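PDB 1V0D: DNA fragmentation factor subunit beta from Mus musculus, which degrades DNA as a nuclease, producing DNA fragmentation and chromatin condensation during apoptosis. Local coordinates for residues V94-P98 against L125-Q131; K155-L159 against N245-N249; S162-R168 against Q204-F210; V181-A185 against A276-Q280; G231-L235 against K309-L315. One frame throughout, in Å; residues are numbered along the deposited sequence.

Overall arrangement
The contacts run from the dimer interface through the body of the nuclease, where interaction 3 is nested in the loop closed by interaction 2. Interaction 1 lies in the small helical region that meets the second subunit. Interaction 2 touches it, with His127 CD2 3.0 Å from Asn249 ND2; their centres are 18 Å apart. Interactions 2 and 3 share helix 155-175, and Tyr247 OH hydrogen-bonds to Phe210 O (2.7 Å). Interaction 4 lies at the far end of this helical layer, 55 Å from interaction 1 between centres. Interaction 5 is closest to the metals: the side chain of His313 lies about 5 Å from the magnesium held by Asp262 and His308.

Interaction 1: V94-P98 against L125-Q131; sequences VFNEP and LLHHVSQ
Residues 95-98 run irregularly between helix 88-94 and helix 103-111, with phi/psi of -77/-1 at Phe95, -97/-56 at Asn96, -85/112 at Glu97 and -67/-145 at Pro98. Residues 125-129 are the last turn of helix 116-129. Together they belong to the small helical region of the nuclease that packs on a second copy of the protein. The closest CA pair is Pro98-Val129, at 5.7 Å. Val129 N hydrogen-bonds to Leu125 O (2.9 Å). The helix ends there: Ser130, at phi/psi -66/66, is the centre of an inverse gamma turn, with Gln131 N only 2.4 Å from Val129 O. No hydrogen bond crosses between the segments, so the contact rests on packing.

Phe95 has chi1 near -83° (m) and chi2 128°. One face of its ring is covered by Leu125 CD1, 3.9 Å from the centroid and 19° off the normal, a CH-pi contact. Leu125 is m,t. The Phe95 ring also meets Phe91 of the second subunit, with planes about perpendicular, and Leu125 packs on Leu92 of that subunit. His128 (chi1 t) brings CE1 to 3.6 Å from Asn96 OD1, at the edge of the imidazole. Val129 (chi1 t) fills the middle and also touches Ile103 of helix 103-111. Its CG2 is 3.3 Å from Phe95 O. On its other methyl, Val129 CG1 lies 3.4 Å from Pro98 CG, an atom also 3.3 Å from Val129 O.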
# COMPACT_ATOMS: atom_id res chain seq x y z
N VAL A 94 15.45 -15.62 21.77
CA VAL A 94 14.18 -16.15 22.25
C VAL A 94 12.98 -15.70 21.42
O VAL A 94 12.01 -16.45 21.25
CB VAL A 94 13.93 -15.72 23.71
CG1 VAL A 94 12.71 -16.44 24.26
CG2 VAL A 94 15.16 -16.01 24.55
N PHE A 95 13.05 -14.48 20.89
CA PHE A 95 11.98 -13.90 20.09
C PHE A 95 11.85 -14.40 18.66
O PHE A 95 10.96 -13.96 17.93
CB PHE A 95 12.12 -12.38 20.06
CG PHE A 95 11.54 -11.69 21.26
CD1 PHE A 95 12.30 -10.77 21.98
CD2 PHE A 95 10.23 -11.93 21.65
CE1 PHE A 95 11.76 -10.10 23.07
CE2 PHE A 95 9.68 -11.27 22.74
CZ PHE A 95 10.45 -10.35 23.46
N ASN A 96 12.73 -15.30 18.24
CA ASN A 96 12.65 -15.78 16.87
C ASN A 96 11.90 -17.09 16.70
O ASN A 96 10.94 -17.16 15.93
CB ASN A 96 14.04 -15.90 16.26
CG ASN A 96 14.13 -15.26 14.89
OD1 ASN A 96 13.38 -15.61 13.98
ND2 ASN A 96 15.04 -14.31 14.73
N GLU A 97 12.32 -18.13 17.41
CA GLU A 97 11.65 -19.42 17.30
C GLU A 97 10.44 -19.54 18.23
O GLU A 97 10.57 -19.57 19.45
CB GLU A 97 12.65 -20.55 17.58
CG GLU A 97 13.83 -20.56 16.62
CD GLU A 97 13.40 -20.58 15.16
OE1 GLU A 97 12.76 -21.57 14.73
OE2 GLU A 97 13.69 -19.60 14.43
N PRO A 98 9.22 -19.59 17.64
CA PRO A 98 7.93 -19.69 18.34
C PRO A 98 7.71 -21.02 19.06
O PRO A 98 8.65 -21.61 19.61
CB PRO A 98 6.91 -19.49 17.21
CG PRO A 98 7.66 -18.69 16.19
CD PRO A 98 9.00 -19.37 16.20
N LEU A 125 6.11 -7.70 17.58
CA LEU A 125 6.72 -8.96 18.00
C LEU A 125 5.75 -10.11 17.87
O LEU A 125 6.09 -11.17 17.35
CB LEU A 125 7.22 -8.86 19.44
CG LEU A 125 8.59 -8.20 19.53
CD1 LEU A 125 8.97 -7.95 20.98
CD2 LEU A 125 9.61 -9.10 18.83
N LEU A 126 4.53 -9.92 18.33
CA LEU A 126 3.53 -10.96 18.24
C LEU A 126 3.38 -11.33 16.77
O LEU A 126 3.29 -12.51 16.42
CB LEU A 126 2.19 -10.47 18.78
CG LEU A 126 1.47 -11.39 19.78
CD1 LEU A 126 0.02 -10.93 19.90
CD2 LEU A 126 1.53 -12.84 19.31
N HIS A 127 3.36 -10.31 15.92
CA HIS A 127 3.24 -10.53 14.48
C HIS A 127 4.40 -11.39 14.02
O HIS A 127 4.20 -12.45 13.43
CB HIS A 127 3.29 -9.21 13.71
CG HIS A 127 3.34 -9.38 12.22
ND1 HIS A 127 4.18 -8.64 11.41
CD2 HIS A 127 2.66 -10.21 11.40
CE1 HIS A 127 4.01 -9.00 10.16
NE2 HIS A 127 3.10 -9.96 10.12
N HIS A 128 5.60 -10.92 14.31
CA HIS A 128 6.83 -11.61 13.92
C HIS A 128 6.84 -13.08 14.32
O HIS A 128 7.31 -13.93 13.56
CB HIS A 128 8.02 -10.91 14.54
CG HIS A 128 9.34 -11.46 14.11
ND1 HIS A 128 9.77 -12.73 14.44
CD2 HIS A 128 10.34 -10.91 13.37
CE1 HIS A 128 10.97 -12.93 13.92
NE2 HIS A 128 11.33 -11.85 13.26
N VAL A 129 6.30 -13.38 15.49
CA VAL A 129 6.28 -14.75 15.99
C VAL A 129 5.08 -15.57 15.52
O VAL A 129 5.25 -16.73 15.16
CB VAL A 129 6.35 -14.78 17.52
CG1 VAL A 129 6.28 -16.20 18.02
CG2 VAL A 129 7.64 -14.12 17.98
N SER A 130 3.88 -14.99 15.54
CA SER A 130 2.68 -15.70 15.10
C SER A 130 2.80 -15.97 13.61
O SER A 130 2.03 -15.44 12.81
CB SER A 130 1.42 -14.86 15.33
OG SER A 130 1.11 -14.72 16.71
N GLN A 131 3.76 -16.79 13.23
CA GLN A 131 3.99 -17.09 11.83
C GLN A 131 4.10 -18.59 11.53
O GLN A 131 4.49 -19.38 12.40
CB GLN A 131 5.25 -16.36 11.37
CG GLN A 131 6.14 -17.12 10.40
CD GLN A 131 6.93 -18.24 11.07
OE1 GLN A 131 7.67 -17.99 12.03
NE2 GLN A 131 6.78 -19.46 10.57

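Interaction 2: K155-L159 against N245-N249; sequences KSGYL and NPYGN
Leu159 lays its CD2 methyl over one face of the Tyr247 ring. CD2 is 3.6 Å from the ring centroid, 22° off the normal, and 3.3 Å from Tyr247 CE1. The same Leu159 CD2 reaches Pro246 CG at 3.5 Å. Leu159 has chi1 -107° and chi2 37°; Tyr247 has chi1 -69° (m) and chi2 85°.

Residues 155-159 open helix 155-175, with Leu159 N to Lys155 O 3.0 Å. Residues 245-248 form a turn closed by Gly248 N to Asn245 O (3.2 Å), with phi/psi -57/-13 at Pro246 and -82/-15 at Tyr247. CA atoms are 6.6 Å apart for Lys155-Tyr247 and 8.3 Å for Leu159-Pro246.

Lys155 is extended (m,t,t,t). Its NZ donates to Tyr247 O at 2.6 Å and also forms a salt bridge with Asp141. Lys155 CB is 3.7 Å from Tyr247 CD2. Tyr247 OH hydrogen-bonds to Phe210 O. Asn249 follows, its OD1 hydrogen-bonded to Ser252 N: an N-capped start of helix 250-255 whose preceding turn packs on helix 155-175.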
# COMPACT_ATOMS: atom_id res chain seq x y z
N LYS A 155 -0.67 -22.05 -1.08
CA LYS A 155 -0.10 -20.71 -0.93
C LYS A 155 0.65 -20.28 -2.20
O LYS A 155 0.33 -19.24 -2.80
CB LYS A 155 0.87 -20.66 0.26
CG LYS A 155 0.20 -20.67 1.62
CD LYS A 155 1.23 -20.53 2.72
CE LYS A 155 0.60 -20.60 4.09
NZ LYS A 155 1.63 -20.70 5.16
N SER A 156 1.65 -21.07 -2.61
CA SER A 156 2.41 -20.76 -3.82
C SER A 156 1.44 -20.44 -4.93
O SER A 156 1.63 -19.49 -5.69
CB SER A 156 3.26 -21.96 -4.25
OG SER A 156 4.36 -22.16 -3.37
N GLY A 157 0.38 -21.24 -5.01
CA GLY A 157 -0.61 -21.06 -6.04
C GLY A 157 -1.24 -19.69 -6.03
O GLY A 157 -1.42 -19.08 -7.08
N TYR A 158 -1.58 -19.20 -4.85
CA TYR A 158 -2.20 -17.89 -4.78
C TYR A 158 -1.21 -16.82 -5.19
O TYR A 158 -1.52 -15.98 -6.04
CB TYR A 158 -2.72 -17.60 -3.37
CG TYR A 158 -3.21 -16.18 -3.22
CD1 TYR A 158 -4.36 -15.74 -3.89
CD2 TYR A 158 -2.48 -15.24 -2.49
CE1 TYR A 158 -4.76 -14.40 -3.82
CE2 TYR A 158 -2.88 -13.90 -2.42
CZ TYR A 158 -4.01 -13.49 -3.09
OH TYR A 158 -4.38 -12.18 -3.02
N LEU A 159 -0.01 -16.85 -4.59
CA LEU A 159 1.02 -15.87 -4.92
C LEU A 159 1.39 -15.89 -6.40
O LEU A 159 1.69 -14.86 -7.00
CB LEU A 159 2.26 -16.12 -4.05
CG LEU A 159 2.48 -15.09 -2.94
CD1 LEU A 159 1.16 -14.64 -2.33
CD2 LEU A 159 3.37 -15.69 -1.88
N ASN A 245 8.25 -12.31 3.95
CA ASN A 245 7.89 -13.67 3.57
C ASN A 245 6.37 -13.77 3.58
O ASN A 245 5.76 -14.16 4.58
CB ASN A 245 8.50 -14.69 4.54
CG ASN A 245 8.36 -16.12 4.04
OD1 ASN A 245 9.23 -16.96 4.29
ND2 ASN A 245 7.27 -16.41 3.33
N PRO A 246 5.74 -13.43 2.45
CA PRO A 246 4.28 -13.48 2.33
C PRO A 246 3.68 -14.85 2.63
O PRO A 246 2.48 -14.97 2.81
CB PRO A 246 4.05 -13.05 0.88
CG PRO A 246 5.27 -13.58 0.18
CD PRO A 246 6.37 -13.20 1.14
N TYR A 247 4.52 -15.88 2.69
CA TYR A 247 4.02 -17.23 2.94
C TYR A 247 3.74 -17.62 4.38
O TYR A 247 3.07 -18.63 4.62
CB TYR A 247 4.97 -18.29 2.38
CG TYR A 247 5.05 -18.35 0.88
CD1 TYR A 247 5.92 -17.51 0.18
CD2 TYR A 247 4.30 -19.27 0.17
CE1 TYR A 247 6.03 -17.59 -1.20
CE2 TYR A 247 4.41 -19.36 -1.22
CZ TYR A 247 5.28 -18.52 -1.89
OH TYR A 247 5.41 -18.59 -3.25
N GLY A 248 4.22 -16.86 5.36
CA GLY A 248 3.98 -17.32 6.71
C GLY A 248 3.05 -16.52 7.59
O GLY A 248 3.17 -16.58 8.81
N ASN A 249 2.07 -15.84 7.00
CA ASN A 249 1.22 -15.00 7.82
C ASN A 249 0.20 -14.32 6.91
O ASN A 249 0.52 -13.93 5.79
CB ASN A 249 2.14 -13.99 8.48
CG ASN A 249 1.44 -13.05 9.39
OD1 ASN A 249 0.49 -12.37 8.99
ND2 ASN A 249 1.91 -12.97 10.63

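Interaction 3: S162-R168 against Q204-F210; sequences SCESRIR and QYNGSYF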
# COMPACT_ATOMS: atom_id res chain seq x y z
N SER A 162 -1.31 -14.06 -8.02
CA SER A 162 -1.15 -12.66 -7.70
C SER A 162 -0.16 -11.98 -8.64
O SER A 162 -0.44 -10.91 -9.17
CB SER A 162 -0.67 -12.51 -6.27
OG SER A 162 -0.35 -11.16 -6.00
N CYS A 163 0.99 -12.62 -8.84
CA CYS A 163 2.02 -12.08 -9.71
C CYS A 163 1.51 -11.99 -11.13
O CYS A 163 1.71 -10.97 -11.80
CB CYS A 163 3.27 -12.96 -9.68
SG CYS A 163 4.59 -12.39 -10.77
N GLU A 164 0.86 -13.05 -11.60
CA GLU A 164 0.30 -13.09 -12.95
C GLU A 164 -0.65 -11.92 -13.19
O GLU A 164 -0.77 -11.43 -14.31
CB GLU A 164 -0.49 -14.38 -13.17
CG GLU A 164 0.36 -15.63 -13.22
CD GLU A 164 -0.50 -16.88 -13.32
OE1 GLU A 164 -1.53 -16.83 -14.04
OE2 GLU A 164 -0.14 -17.90 -12.68
N SER A 165 -1.31 -11.49 -12.13
CA SER A 165 -2.26 -10.40 -12.21
C SER A 165 -1.59 -9.07 -12.46
O SER A 165 -2.04 -8.29 -13.30
CB SER A 165 -3.08 -10.34 -10.93
OG SER A 165 -3.74 -11.58 -10.73
N ARG A 166 -0.51 -8.80 -11.73
CA ARG A 166 0.19 -7.54 -11.92
C ARG A 166 0.65 -7.47 -13.35
O ARG A 166 0.44 -6.48 -14.05
CB ARG A 166 1.40 -7.44 -11.00
CG ARG A 166 1.13 -7.77 -9.56
CD ARG A 166 2.36 -7.49 -8.73
NE ARG A 166 2.14 -7.72 -7.30
CZ ARG A 166 2.74 -7.02 -6.35
NH1 ARG A 166 3.59 -6.06 -6.70
NH2 ARG A 166 2.50 -7.27 -5.06
N ILE A 167 1.26 -8.56 -13.80
CA ILE A 167 1.78 -8.62 -15.15
C ILE A 167 0.71 -8.58 -16.22
O ILE A 167 0.92 -7.98 -17.29
CB ILE A 167 2.70 -9.84 -15.29
CG1 ILE A 167 4.00 -9.54 -14.55
CG2 ILE A 167 2.97 -10.17 -16.75
CD1 ILE A 167 4.90 -10.72 -14.39
N ARG A 168 -0.43 -9.18 -15.95
CA ARG A 168 -1.53 -9.17 -16.91
C ARG A 168 -2.05 -7.74 -16.91
O ARG A 168 -2.55 -7.25 -17.92
CB ARG A 168 -2.63 -10.11 -16.46
CG ARG A 168 -3.25 -10.88 -17.59
CD ARG A 168 -3.82 -12.16 -17.05
NE ARG A 168 -4.39 -13.01 -18.10
CZ ARG A 168 -4.65 -14.30 -17.92
NH1 ARG A 168 -4.39 -14.86 -16.75
NH2 ARG A 168 -5.16 -15.02 -18.92
N GLN A 204 3.21 -18.32 -18.93
CA GLN A 204 2.26 -18.19 -17.82
C GLN A 204 2.42 -16.89 -17.05
O GLN A 204 2.54 -16.89 -15.82
CB GLN A 204 2.40 -19.37 -16.88
CG GLN A 204 2.29 -20.67 -17.60
CD GLN A 204 3.07 -21.76 -16.91
OE1 GLN A 204 2.65 -22.28 -15.87
NE2 GLN A 204 4.23 -22.10 -17.47
N TYR A 205 2.43 -15.78 -17.79
CA TYR A 205 2.53 -14.46 -17.21
C TYR A 205 3.60 -14.30 -16.13
O TYR A 205 3.47 -13.46 -15.24
CB TYR A 205 1.15 -14.05 -16.68
CG TYR A 205 0.07 -14.15 -17.73
CD1 TYR A 205 -0.44 -15.39 -18.12
CD2 TYR A 205 -0.36 -13.01 -18.42
CE1 TYR A 205 -1.35 -15.50 -19.19
CE2 TYR A 205 -1.27 -13.11 -19.48
CZ TYR A 205 -1.76 -14.35 -19.86
OH TYR A 205 -2.62 -14.44 -20.94
N ASN A 206 4.66 -15.10 -16.20
CA ASN A 206 5.74 -15.01 -15.22
C ASN A 206 5.30 -15.09 -13.76
O ASN A 206 6.00 -14.61 -12.88
CB ASN A 206 6.51 -13.71 -15.42
CG ASN A 206 7.36 -13.73 -16.67
OD1 ASN A 206 7.50 -12.72 -17.35
ND2 ASN A 206 7.94 -14.89 -16.97
N GLY A 207 4.14 -15.71 -13.51
CA GLY A 207 3.66 -15.84 -12.14
C GLY A 207 4.69 -16.58 -11.31
O GLY A 207 4.69 -16.56 -10.08
N SER A 208 5.59 -17.24 -12.03
CA SER A 208 6.67 -18.00 -11.43
C SER A 208 7.52 -17.12 -10.50
O SER A 208 8.10 -17.59 -9.52
CB SER A 208 7.53 -18.58 -12.55
OG SER A 208 8.80 -18.92 -12.07
N TYR A 209 7.59 -15.83 -10.81
CA TYR A 209 8.37 -14.92 -9.99
C TYR A 209 8.02 -14.94 -8.51
O TYR A 209 8.91 -14.75 -7.68
CB TYR A 209 8.23 -13.47 -10.50
CG TYR A 209 8.92 -13.18 -11.81
CD1 TYR A 209 10.00 -13.94 -12.24
CD2 TYR A 209 8.51 -12.10 -12.60
CE1 TYR A 209 10.66 -13.63 -13.44
CE2 TYR A 209 9.17 -11.79 -13.80
CZ TYR A 209 10.24 -12.56 -14.20
OH TYR A 209 10.89 -12.26 -15.37
N PHE A 210 6.76 -15.15 -8.16
CA PHE A 210 6.35 -15.13 -6.75
C PHE A 210 6.26 -16.46 -6.04
O PHE A 210 6.14 -16.48 -4.82
CB PHE A 210 5.01 -14.43 -6.57
CG PHE A 210 5.08 -12.93 -6.68
CD1 PHE A 210 6.27 -12.29 -7.00
CD2 PHE A 210 3.93 -12.17 -6.50
CE1 PHE A 210 6.31 -10.91 -7.14
CE2 PHE A 210 3.96 -10.79 -6.63
CZ PHE A 210 5.16 -10.16 -6.95
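This contact is the joint between the middle of helix 155-175 and the turn and 3-10 segment that follow helix 186-202. The closest CA pair is Glu164-Gly207, at 4.4 Å. A side chain on Gly207 would have no room: its CB would fall 2.4 Å from Glu164 CG. Instead Gly207 CA lies 3.5 Å from that atom.

Cys163 (chi1 t) points at the turn. Its CB is 3.3 Å from Phe210 CD2, and its SG sits over the Phe210 ring, 4.1 Å from the centroid and 8° off the normal. This is a Cys sulfur-aromatic contact. Helices 155-175 and 186-202 are consecutive and form a helical hairpin. A Schellman motif with Gln204 as C-prime ends the second helix. The chain then folds through the 3-10 segment 207-209 back onto the first helix.

Ile167 CD1 is 3.2 Å from Tyr205 O and 3.5 Å from Asn206 CB. The Arg168 guanidinium lies flat on the Tyr205 ring, centres 3.9 Å apart and planes at 22°, a cation-pi stack. Arg166 NE approaches the edge of the Phe210 ring, 3.6 Å from CE2, while its NH1 hydrogen-bonds to Trp259 O. The Phe210 ring also meets Phe256 edge-to-face.

Interaction 4: V181-A185 against A276-Q280; sequences VDEAA and AEAIQ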
# COMPACT_ATOMS: atom_id res chain seq x y z
N VAL A 181 -2.31 5.75 -30.73
CA VAL A 181 -1.38 5.41 -31.79
C VAL A 181 -1.98 5.89 -33.11
O VAL A 181 -3.21 6.02 -33.22
CB VAL A 181 -1.19 3.88 -31.88
CG1 VAL A 181 -0.24 3.53 -33.00
CG2 VAL A 181 -0.69 3.34 -30.57
N ASP A 182 -1.14 6.18 -34.11
CA ASP A 182 -1.62 6.63 -35.41
C ASP A 182 -2.47 5.53 -36.02
O ASP A 182 -2.09 4.36 -35.96
CB ASP A 182 -0.46 6.93 -36.35
CG ASP A 182 0.49 7.97 -35.80
OD1 ASP A 182 0.24 8.46 -34.68
OD2 ASP A 182 1.48 8.30 -36.50
N GLU A 183 -3.60 5.90 -36.61
CA GLU A 183 -4.49 4.93 -37.23
C GLU A 183 -3.76 4.06 -38.26
O GLU A 183 -4.05 2.87 -38.42
CB GLU A 183 -5.68 5.65 -37.87
N ALA A 184 -2.80 4.66 -38.95
CA ALA A 184 -2.04 3.94 -39.96
C ALA A 184 -1.20 2.80 -39.37
O ALA A 184 -1.07 1.74 -39.98
CB ALA A 184 -1.13 4.92 -40.71
N ALA A 185 -0.65 3.02 -38.18
CA ALA A 185 0.18 2.02 -37.51
C ALA A 185 -0.59 1.22 -36.46
O ALA A 185 -0.06 0.30 -35.85
CB ALA A 185 1.39 2.69 -36.86
N ALA A 276 5.21 2.64 -29.38
CA ALA A 276 4.30 3.20 -30.38
C ALA A 276 5.11 3.89 -31.46
O ALA A 276 4.99 3.57 -32.65
CB ALA A 276 3.34 4.20 -29.73
N GLU A 277 5.94 4.84 -31.05
CA GLU A 277 6.77 5.58 -31.99
C GLU A 277 7.62 4.65 -32.88
O GLU A 277 7.76 4.90 -34.08
CB GLU A 277 7.66 6.56 -31.23
CG GLU A 277 7.29 8.02 -31.47
CD GLU A 277 7.94 8.60 -32.74
OE1 GLU A 277 9.20 8.69 -32.77
OE2 GLU A 277 7.21 8.97 -33.70
N ALA A 278 8.15 3.57 -32.30
CA ALA A 278 8.98 2.63 -33.06
C ALA A 278 8.18 1.88 -34.13
O ALA A 278 8.69 1.61 -35.21
CB ALA A 278 9.64 1.63 -32.12
N ILE A 279 6.93 1.56 -33.81
CA ILE A 279 6.07 0.85 -34.75
C ILE A 279 5.66 1.75 -35.91
O ILE A 279 5.30 1.27 -36.98
CB ILE A 279 4.82 0.31 -34.04
CG1 ILE A 279 5.19 -0.92 -33.23
CG2 ILE A 279 3.73 -0.01 -35.04
CD1 ILE A 279 4.01 -1.58 -32.55
N GLN A 280 5.71 3.06 -35.70
CA GLN A 280 5.33 4.00 -36.75
C GLN A 280 6.54 4.33 -37.63
O GLN A 280 6.39 4.73 -38.78
CB GLN A 280 4.77 5.27 -36.12
CG GLN A 280 3.68 4.95 -35.09
CD GLN A 280 3.17 6.16 -34.33
OE1 GLN A 280 3.89 7.14 -34.11
NE2 GLN A 280 1.91 6.08 -33.89
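Gln280 has the most surface covered here. Its side chain (chi1 m, chi2 t) reaches across from helix 267-281 into the bend formed by residues 181-185. Gln280 NE2 stops 3.5 Å from Val181 CG1 and 3.0 Å from Asp182 OD1. The aliphatic part of Gln280 packs too, with CG 3.7 Å from Ala185 CB.

Ala185 is second. Its CB points at the helix and is also 4.0 Å from Ile279 CG2. The CA atoms of Ala185 and Gln280 are 5.6 Å apart. Val181 is third. It sits one helical turn back along residues 276-280, where its CG2 meets Ala276 CB at 4.2 Å and the CA atoms are 6.3 Å apart.

Ile279 also packs on Tyr189 and Val192 of helix 186-202 and touches Glu188, and Val181 also touches Tyr189. The contact is plain packing, not at the zinc or magnesium site. It joins the connecting loop of the helical hairpin 155-175/186-202 to the C-terminal part of helix 267-281.

Interaction 5: G231-L235 against K309-L315; sequences GPFDL and KKTTHKL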
# COMPACT_ATOMS: atom_id res chain seq x y z
N GLY A 231 16.09 -2.49 -3.53
CA GLY A 231 16.39 -1.07 -3.43
C GLY A 231 15.77 -0.24 -4.54
O GLY A 231 15.28 -0.80 -5.52
N PRO A 232 15.78 1.10 -4.44
CA PRO A 232 15.18 1.87 -5.53
C PRO A 232 15.82 1.60 -6.89
O PRO A 232 16.89 1.00 -6.98
CB PRO A 232 15.34 3.32 -5.05
CG PRO A 232 16.50 3.26 -4.12
CD PRO A 232 16.28 1.98 -3.37
N PHE A 233 15.16 2.06 -7.95
CA PHE A 233 15.62 1.85 -9.33
C PHE A 233 17.01 2.41 -9.63
O PHE A 233 17.76 1.83 -10.41
CB PHE A 233 14.62 2.47 -10.31
CG PHE A 233 14.85 3.93 -10.56
CD1 PHE A 233 15.59 4.36 -11.66
CD2 PHE A 233 14.33 4.89 -9.70
CE1 PHE A 233 15.81 5.71 -11.90
CE2 PHE A 233 14.54 6.26 -9.93
CZ PHE A 233 15.28 6.67 -11.04
N ASP A 234 17.33 3.55 -9.00
CA ASP A 234 18.62 4.20 -9.22
C ASP A 234 19.72 3.79 -8.24
O ASP A 234 20.70 4.50 -8.08
CB ASP A 234 18.43 5.71 -9.17
CG ASP A 234 17.90 6.19 -7.83
OD1 ASP A 234 17.69 5.33 -6.93
OD2 ASP A 234 17.71 7.41 -7.67
N LEU A 235 19.55 2.65 -7.57
CA LEU A 235 20.56 2.16 -6.64
C LEU A 235 20.79 0.67 -6.85
O LEU A 235 19.96 -0.03 -7.42
CB LEU A 235 20.17 2.42 -5.19
CG LEU A 235 20.21 3.87 -4.69
CD1 LEU A 235 20.11 3.87 -3.17
CD2 LEU A 235 21.50 4.55 -5.13
N LYS A 309 10.59 4.88 -5.68
CA LYS A 309 10.60 6.29 -5.98
C LYS A 309 9.55 6.51 -7.06
O LYS A 309 9.60 5.90 -8.12
CB LYS A 309 11.98 6.73 -6.46
CG LYS A 309 13.04 6.60 -5.37
CD LYS A 309 14.40 7.11 -5.80
CE LYS A 309 15.41 6.92 -4.66
NZ LYS A 309 16.80 7.33 -5.02
N LYS A 310 8.59 7.37 -6.76
CA LYS A 310 7.51 7.68 -7.69
C LYS A 310 7.92 8.86 -8.55
O LYS A 310 7.11 9.40 -9.30
CB LYS A 310 6.23 8.01 -6.92
CG LYS A 310 5.50 6.79 -6.37
CD LYS A 310 4.91 5.96 -7.50
CE LYS A 310 3.91 4.93 -6.97
NZ LYS A 310 3.24 4.16 -8.06
N THR A 311 9.18 9.26 -8.42
CA THR A 311 9.71 10.37 -9.19
C THR A 311 10.07 9.82 -10.56
O THR A 311 10.05 8.61 -10.78
CB THR A 311 10.99 10.92 -8.58
OG1 THR A 311 10.84 10.97 -7.16
CG2 THR A 311 11.27 12.32 -9.11
N THR A 312 10.39 10.72 -11.49
CA THR A 312 10.74 10.29 -12.83
C THR A 312 12.05 9.53 -12.84
O THR A 312 13.01 9.94 -12.19
CB THR A 312 10.88 11.48 -13.78
OG1 THR A 312 9.72 12.30 -13.68
CG2 THR A 312 11.03 11.00 -15.21
N HIS A 313 12.07 8.42 -13.57
CA HIS A 313 13.28 7.62 -13.75
C HIS A 313 13.79 8.27 -15.03
O HIS A 313 13.18 8.11 -16.09
CB HIS A 313 12.93 6.15 -14.03
CG HIS A 313 12.26 5.44 -12.88
ND1 HIS A 313 11.60 6.11 -11.88
CD2 HIS A 313 12.14 4.12 -12.61
CE1 HIS A 313 11.09 5.23 -11.03
NE2 HIS A 313 11.41 4.02 -11.45
N LYS A 314 14.88 9.02 -14.93
CA LYS A 314 15.38 9.72 -16.11
C LYS A 314 16.07 8.81 -17.14
O LYS A 314 17.08 9.19 -17.75
CB LYS A 314 16.32 10.84 -15.67
N LEU A 315 15.53 7.61 -17.34
CA LEU A 315 16.11 6.66 -18.29
C LEU A 315 15.37 6.64 -19.62
O LEU A 315 14.24 7.12 -19.73
CB LEU A 315 16.11 5.25 -17.71
CG LEU A 315 16.90 4.86 -16.45
CD1 LEU A 315 18.26 5.53 -16.46
CD2 LEU A 315 16.13 5.26 -15.23
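Lys309 and Asp234 form the salt bridge of this contact. Lys309 NZ is 2.8 Å from Asp234 OD2, and a weaker hydrogen bond runs from NZ to Asp234 OD1 at 2.9 Å. The lysine is fully stretched beyond CB (m,t,t,t), so its chain passes alongside the turn. Lys309 CE lies 3.6 Å from Pro232 CB, and Lys309 CD is 4.2 Å from Phe233 CE2. Asp234 is presented by a type I beta turn from Pro232 to Leu235, with Leu235 N bonded to Pro232 O at 3.2 Å.

His313 is the second polar centre. Its ND1 donates to Thr311 O (3.1 Å) within its own loop. Its NE2 hydrogen-bonds to Asp262, a ligand of the magnesium together with His308.

The imidazole also stacks face-to-face on the Phe233 ring. The centroids are 3.6 Å apart and the planes differ by 4°; the closest atoms are Phe233 CG and His313 CD2, at 3.4 Å. Leu315 CD2 packs 3.4 Å from Phe233 CE1.

Pro232 touches Cys307, a zinc ligand, and the turn lies between zinc ligands Cys229 and Cys238 in the sequence. The contact thus joins the zinc-binding loop to the chain just past His308. With both nitrogens hydrogen-bonded and one face stacked, His313 is probably held in one orientation, beside the magnesium site of this His-Me finger nuclease.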